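Long-range contacts in protein-arginine-phosphatase (PDB 4KK3), which removes phosphate specifically from phosphorylated arginine residues in many proteins, counteracting the arginine kinase McsB and restoring DNA binding by the repressor CtsR: residues E26-N31 with Q140-L145; L55-I60 with Q129-L134. All coordinates share one frame; numbering follows the deposited sequence.

Contact 1 (E26-N31 with Q140-L145); sequences EREGLN and QLAKQL
The carboxylate of E28 is the flat group here, and the ammonium of K143 meets it on the syn side of OE1. K143 NZ stands 34° out of the carboxylate plane and lies 3.0 Å from E28 OE1. This is a hydrogen bond within a salt bridge. The other oxygen, E28 OE2, forms a salt bridge with K146 just beyond the segment, so two lysines share one carboxylate, which probably favours its charged form.

The contact belongs to the low molecular weight phosphatase fold, a four-stranded parallel sheet with helices packed round it. It joins the end of helix 13-28 to the C-terminal part of helix 124-145. The closest CA pair is E28 and A142, 7.2 Å apart.

E28 holds CG anti to the backbone N (chi1 -174°), and a bend at chi2 then turns the chain. K143 starts out pointing away from helix 13-28. Its chain also bends at chi2, and NZ finishes beside the glutamate. The two side chains cross at about a right angle.

G29 leaves the helix with positive phi (79°), a value that favours glycine. The chain then brings L30 round to face helix 124-145. Apart from the charged pair the contact is apolar and buried. L30 also touches A25, K146 and L151, while A142 and L145 reach back to I24 and F21 on helix 13-28. The leucine forks over the second helix: L30 CD2 is 4.2 Å from L145 CB, and L30 CD1 sits 3.7 Å from A142 CA.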
# COMPACT_ATOMS: atom_id res chain seq x y z
N GLU A 26 0.13 -14.89 1.00
CA GLU A 26 0.62 -16.18 1.48
C GLU A 26 -0.47 -17.25 1.45
O GLU A 26 -0.17 -18.43 1.27
CB GLU A 26 1.28 -16.06 2.86
CG GLU A 26 0.32 -15.94 4.03
CD GLU A 26 1.05 -15.95 5.37
OE1 GLU A 26 2.30 -16.02 5.37
OE2 GLU A 26 0.37 -15.89 6.42
N ARG A 27 -1.73 -16.85 1.60
CA ARG A 27 -2.83 -17.81 1.52
C ARG A 27 -3.06 -18.24 0.08
O ARG A 27 -3.29 -19.41 -0.21
CB ARG A 27 -4.12 -17.21 2.08
CG ARG A 27 -4.02 -16.69 3.50
CD ARG A 27 -4.24 -17.78 4.53
NE ARG A 27 -4.82 -17.24 5.76
CZ ARG A 27 -4.11 -16.86 6.82
NH1 ARG A 27 -2.79 -16.97 6.82
NH2 ARG A 27 -4.74 -16.38 7.89
N GLU A 28 -3.00 -17.27 -0.83
CA GLU A 28 -3.21 -17.49 -2.26
C GLU A 28 -2.01 -18.21 -2.87
O GLU A 28 -2.07 -18.68 -4.01
CB GLU A 28 -3.46 -16.15 -2.96
CG GLU A 28 -3.84 -16.23 -4.43
CD GLU A 28 -5.19 -16.87 -4.67
OE1 GLU A 28 -6.05 -16.80 -3.77
OE2 GLU A 28 -5.40 -17.44 -5.77
N GLY A 29 -0.93 -18.29 -2.11
CA GLY A 29 0.27 -18.96 -2.59
C GLY A 29 1.06 -18.07 -3.53
O GLY A 29 1.82 -18.55 -4.37
N LEU A 30 0.88 -16.76 -3.38
CA LEU A 30 1.59 -15.80 -4.21
C LEU A 30 3.05 -15.67 -3.81
O LEU A 30 3.37 -15.56 -2.63
CB LEU A 30 0.93 -14.42 -4.11
CG LEU A 30 -0.24 -14.14 -5.04
CD1 LEU A 30 -0.74 -12.73 -4.79
CD2 LEU A 30 0.21 -14.30 -6.46
N ASN A 31 3.93 -15.65 -4.81
CA ASN A 31 5.34 -15.44 -4.55
C ASN A 31 5.72 -14.01 -4.89
O ASN A 31 6.21 -13.72 -5.99
CB ASN A 31 6.20 -16.45 -5.32
CG ASN A 31 6.12 -17.85 -4.72
OD1 ASN A 31 5.89 -18.00 -3.52
ND2 ASN A 31 6.33 -18.86 -5.55
N GLN A 140 -8.62 -8.72 -4.81
CA GLN A 140 -8.68 -8.70 -6.27
C GLN A 140 -7.29 -8.62 -6.86
O GLN A 140 -7.01 -9.28 -7.87
CB GLN A 140 -9.49 -7.51 -6.79
CG GLN A 140 -10.91 -7.37 -6.27
CD GLN A 140 -11.54 -6.06 -6.75
OE1 GLN A 140 -11.77 -5.87 -7.95
NE2 GLN A 140 -11.80 -5.15 -5.81
N LEU A 141 -6.41 -7.81 -6.27
CA LEU A 141 -5.03 -7.70 -6.72
C LEU A 141 -4.36 -9.06 -6.76
O LEU A 141 -3.69 -9.41 -7.73
CB LEU A 141 -4.23 -6.72 -5.84
CG LEU A 141 -2.74 -6.52 -6.19
CD1 LEU A 141 -2.58 -5.86 -7.56
CD2 LEU A 141 -2.03 -5.67 -5.13
N ALA A 142 -4.54 -9.83 -5.69
CA ALA A 142 -3.97 -11.16 -5.60
C ALA A 142 -4.41 -12.03 -6.78
O ALA A 142 -3.57 -12.64 -7.44
CB ALA A 142 -4.35 -11.80 -4.29
N LYS A 143 -5.71 -12.05 -7.05
CA LYS A 143 -6.24 -12.83 -8.16
C LYS A 143 -5.67 -12.35 -9.49
O LYS A 143 -5.40 -13.16 -10.38
CB LYS A 143 -7.77 -12.78 -8.19
CG LYS A 143 -8.48 -13.17 -6.90
CD LYS A 143 -8.28 -14.64 -6.54
CE LYS A 143 -9.17 -15.03 -5.37
NZ LYS A 143 -8.87 -16.40 -4.84
N GLN A 144 -5.48 -11.04 -9.62
CA GLN A 144 -4.95 -10.49 -10.86
C GLN A 144 -3.49 -10.84 -11.04
O GLN A 144 -3.06 -11.16 -12.15
CB GLN A 144 -5.14 -8.98 -10.90
CG GLN A 144 -6.57 -8.55 -11.17
CD GLN A 144 -6.76 -7.07 -10.94
OE1 GLN A 144 -5.82 -6.36 -10.58
NE2 GLN A 144 -7.98 -6.60 -11.15
N LEU A 145 -2.72 -10.79 -9.95
CA LEU A 145 -1.29 -11.08 -10.04
C LEU A 145 -0.99 -12.50 -10.54
O LEU A 145 0.10 -12.77 -11.04
CB LEU A 145 -0.60 -10.81 -8.70
CG LEU A 145 -0.41 -9.33 -8.37
CD1 LEU A 145 0.11 -9.18 -6.96
CD2 LEU A 145 0.55 -8.68 -9.35

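Contact 2 (L55-I60 with Q129-L134); sequences LFEKHI and QTRDEL
D132 OD1 takes two N-H groups from R131, whose guanidinium also meets E57 and K58 across the contact. The grip is side-on: R131 NE lies 3.1 Å and R131 NH2 3.2 Å from D132 OD1. Both nitrogens come from the same face of the carboxylate, and the oxygen lies in the guanidinium plane.

E57 OE1 sits at another edge of this plane, with the carboxylate turned 76° from it. E57 OE2 forms a salt bridge with R131 NH1 at 3.4 Å and accepts a weak hydrogen bond from R131 NH2. E57 OE1 pairs with K128, and R131 NH1 donates to A54 O. K58 CE lies over one face, offset toward the rim, 3.4 Å from R131 NH2. L55 CD2 packs 3.8 Å from R131 CG.

An alanine in place of R131 would probably leave the carboxylates of E57 and D132 without their arginine partner and A54 O without this donor, and open a gap beside L55 and K58.

A Schellman motif at H59 ends helix 49-56, with I60 N bonded to L55 O. The contact ties the end of this helix to the first half of helix 124-145. L55 and T130 also touch helix 13-28, through A19 and M16.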
# COMPACT_ATOMS: atom_id res chain seq x y z
N LEU A 55 -6.35 -3.77 12.32
CA LEU A 55 -5.84 -5.03 11.81
C LEU A 55 -5.87 -6.10 12.90
O LEU A 55 -6.10 -7.27 12.62
CB LEU A 55 -4.42 -4.90 11.28
CG LEU A 55 -4.27 -4.01 10.03
CD1 LEU A 55 -3.09 -4.42 9.16
CD2 LEU A 55 -5.55 -3.89 9.21
N PHE A 56 -5.65 -5.67 14.14
CA PHE A 56 -5.64 -6.59 15.29
C PHE A 56 -6.99 -7.32 15.40
O PHE A 56 -7.06 -8.52 15.73
CB PHE A 56 -5.32 -5.79 16.56
CG PHE A 56 -5.16 -6.64 17.80
CD1 PHE A 56 -3.96 -7.26 18.10
CD2 PHE A 56 -6.21 -6.77 18.69
CE1 PHE A 56 -3.82 -8.03 19.26
CE2 PHE A 56 -6.08 -7.54 19.84
CZ PHE A 56 -4.88 -8.15 20.12
N GLU A 57 -8.07 -6.59 15.10
CA GLU A 57 -9.42 -7.15 15.08
C GLU A 57 -9.55 -8.34 14.13
O GLU A 57 -10.30 -9.29 14.40
CB GLU A 57 -10.44 -6.06 14.73
CG GLU A 57 -11.78 -6.58 14.25
CD GLU A 57 -12.74 -5.46 13.92
OE1 GLU A 57 -12.57 -4.36 14.49
OE2 GLU A 57 -13.66 -5.65 13.09
N LYS A 58 -8.80 -8.31 13.03
CA LYS A 58 -8.79 -9.38 12.04
C LYS A 58 -7.62 -10.33 12.23
O LYS A 58 -7.28 -11.09 11.31
CB LYS A 58 -8.74 -8.78 10.63
CG LYS A 58 -9.90 -7.84 10.33
CD LYS A 58 -11.16 -8.63 10.04
CE LYS A 58 -12.21 -7.75 9.38
NZ LYS A 58 -13.39 -8.54 8.93
N HIS A 59 -7.01 -10.30 13.41
CA HIS A 59 -5.90 -11.18 13.77
C HIS A 59 -4.67 -11.01 12.89
O HIS A 59 -3.98 -11.97 12.60
CB HIS A 59 -6.36 -12.65 13.81
CG HIS A 59 -7.55 -12.87 14.69
ND1 HIS A 59 -7.44 -13.36 15.98
CD2 HIS A 59 -8.87 -12.64 14.49
CE1 HIS A 59 -8.64 -13.44 16.52
NE2 HIS A 59 -9.52 -13.01 15.65
N ILE A 60 -4.40 -9.77 12.50
CA ILE A 60 -3.18 -9.47 11.77
C ILE A 60 -2.38 -8.47 12.58
O ILE A 60 -2.93 -7.48 13.05
CB ILE A 60 -3.50 -8.86 10.39
CG1 ILE A 60 -4.16 -9.91 9.48
CG2 ILE A 60 -2.23 -8.33 9.73
CD1 ILE A 60 -4.56 -9.38 8.11
N GLN A 129 -13.25 1.15 8.08
CA GLN A 129 -13.77 1.30 6.73
C GLN A 129 -12.63 1.30 5.70
O GLN A 129 -12.74 0.67 4.65
CB GLN A 129 -14.60 2.58 6.62
CG GLN A 129 -15.88 2.55 7.46
CD GLN A 129 -16.65 3.86 7.41
OE1 GLN A 129 -16.55 4.69 8.31
NE2 GLN A 129 -17.44 4.03 6.35
N THR A 130 -11.54 1.99 6.01
CA THR A 130 -10.35 1.98 5.16
C THR A 130 -9.80 0.56 5.05
O THR A 130 -9.48 0.07 3.96
CB THR A 130 -9.27 2.89 5.72
OG1 THR A 130 -9.77 4.24 5.74
CG2 THR A 130 -8.02 2.84 4.85
N ARG A 131 -9.70 -0.12 6.19
CA ARG A 131 -9.26 -1.50 6.20
C ARG A 131 -10.09 -2.36 5.24
O ARG A 131 -9.55 -3.13 4.44
CB ARG A 131 -9.33 -2.08 7.62
CG ARG A 131 -8.96 -3.56 7.68
CD ARG A 131 -9.48 -4.18 8.99
NE ARG A 131 -10.93 -4.30 8.99
CZ ARG A 131 -11.69 -4.37 10.08
NH1 ARG A 131 -11.15 -4.32 11.30
NH2 ARG A 131 -13.00 -4.48 9.96
N ASP A 132 -11.42 -2.26 5.34
CA ASP A 132 -12.32 -3.07 4.52
C ASP A 132 -12.20 -2.72 3.04
O ASP A 132 -12.26 -3.60 2.19
CB ASP A 132 -13.76 -2.91 4.99
CG ASP A 132 -14.02 -3.57 6.34
OD1 ASP A 132 -13.14 -4.34 6.80
OD2 ASP A 132 -15.09 -3.33 6.94
N GLU A 133 -12.04 -1.43 2.77
CA GLU A 133 -11.85 -0.95 1.41
C GLU A 133 -10.58 -1.56 0.82
O GLU A 133 -10.59 -2.07 -0.31
CB GLU A 133 -11.76 0.59 1.46
CG GLU A 133 -11.40 1.27 0.15
CD GLU A 133 -11.29 2.78 0.33
OE1 GLU A 133 -11.15 3.24 1.48
OE2 GLU A 133 -11.35 3.51 -0.68
N LEU A 134 -9.50 -1.50 1.59
CA LEU A 134 -8.22 -2.06 1.19
C LEU A 134 -8.30 -3.57 0.99
O LEU A 134 -7.79 -4.11 0.00
CB LEU A 134 -7.15 -1.75 2.24
CG LEU A 134 -6.65 -0.31 2.19
CD1 LEU A 134 -5.65 -0.03 3.30
CD2 LEU A 134 -6.00 -0.08 0.80

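Both contacts use helix 124-145, contact 2 in its first half and contact 1 at its far end. Their centres are 18 Å apart, and their nearest atoms stay about 6 Å from each other without touching. Helix 13-28 connects them: its end forms contact 1, while L20 touches I60 and L134 of the contact 2 segments. This helix begins at R13, the last of the substrate-binding residues T8 to R13. Contact 2 is the nearer to that site. The R131 side chain is about 9 Å from that of R13, probably an active-site residue as in relatives, and the L55 side chain about 12 Å from that of T11, important for substrate discrimination. Contact 1 lies away from the annotated sites.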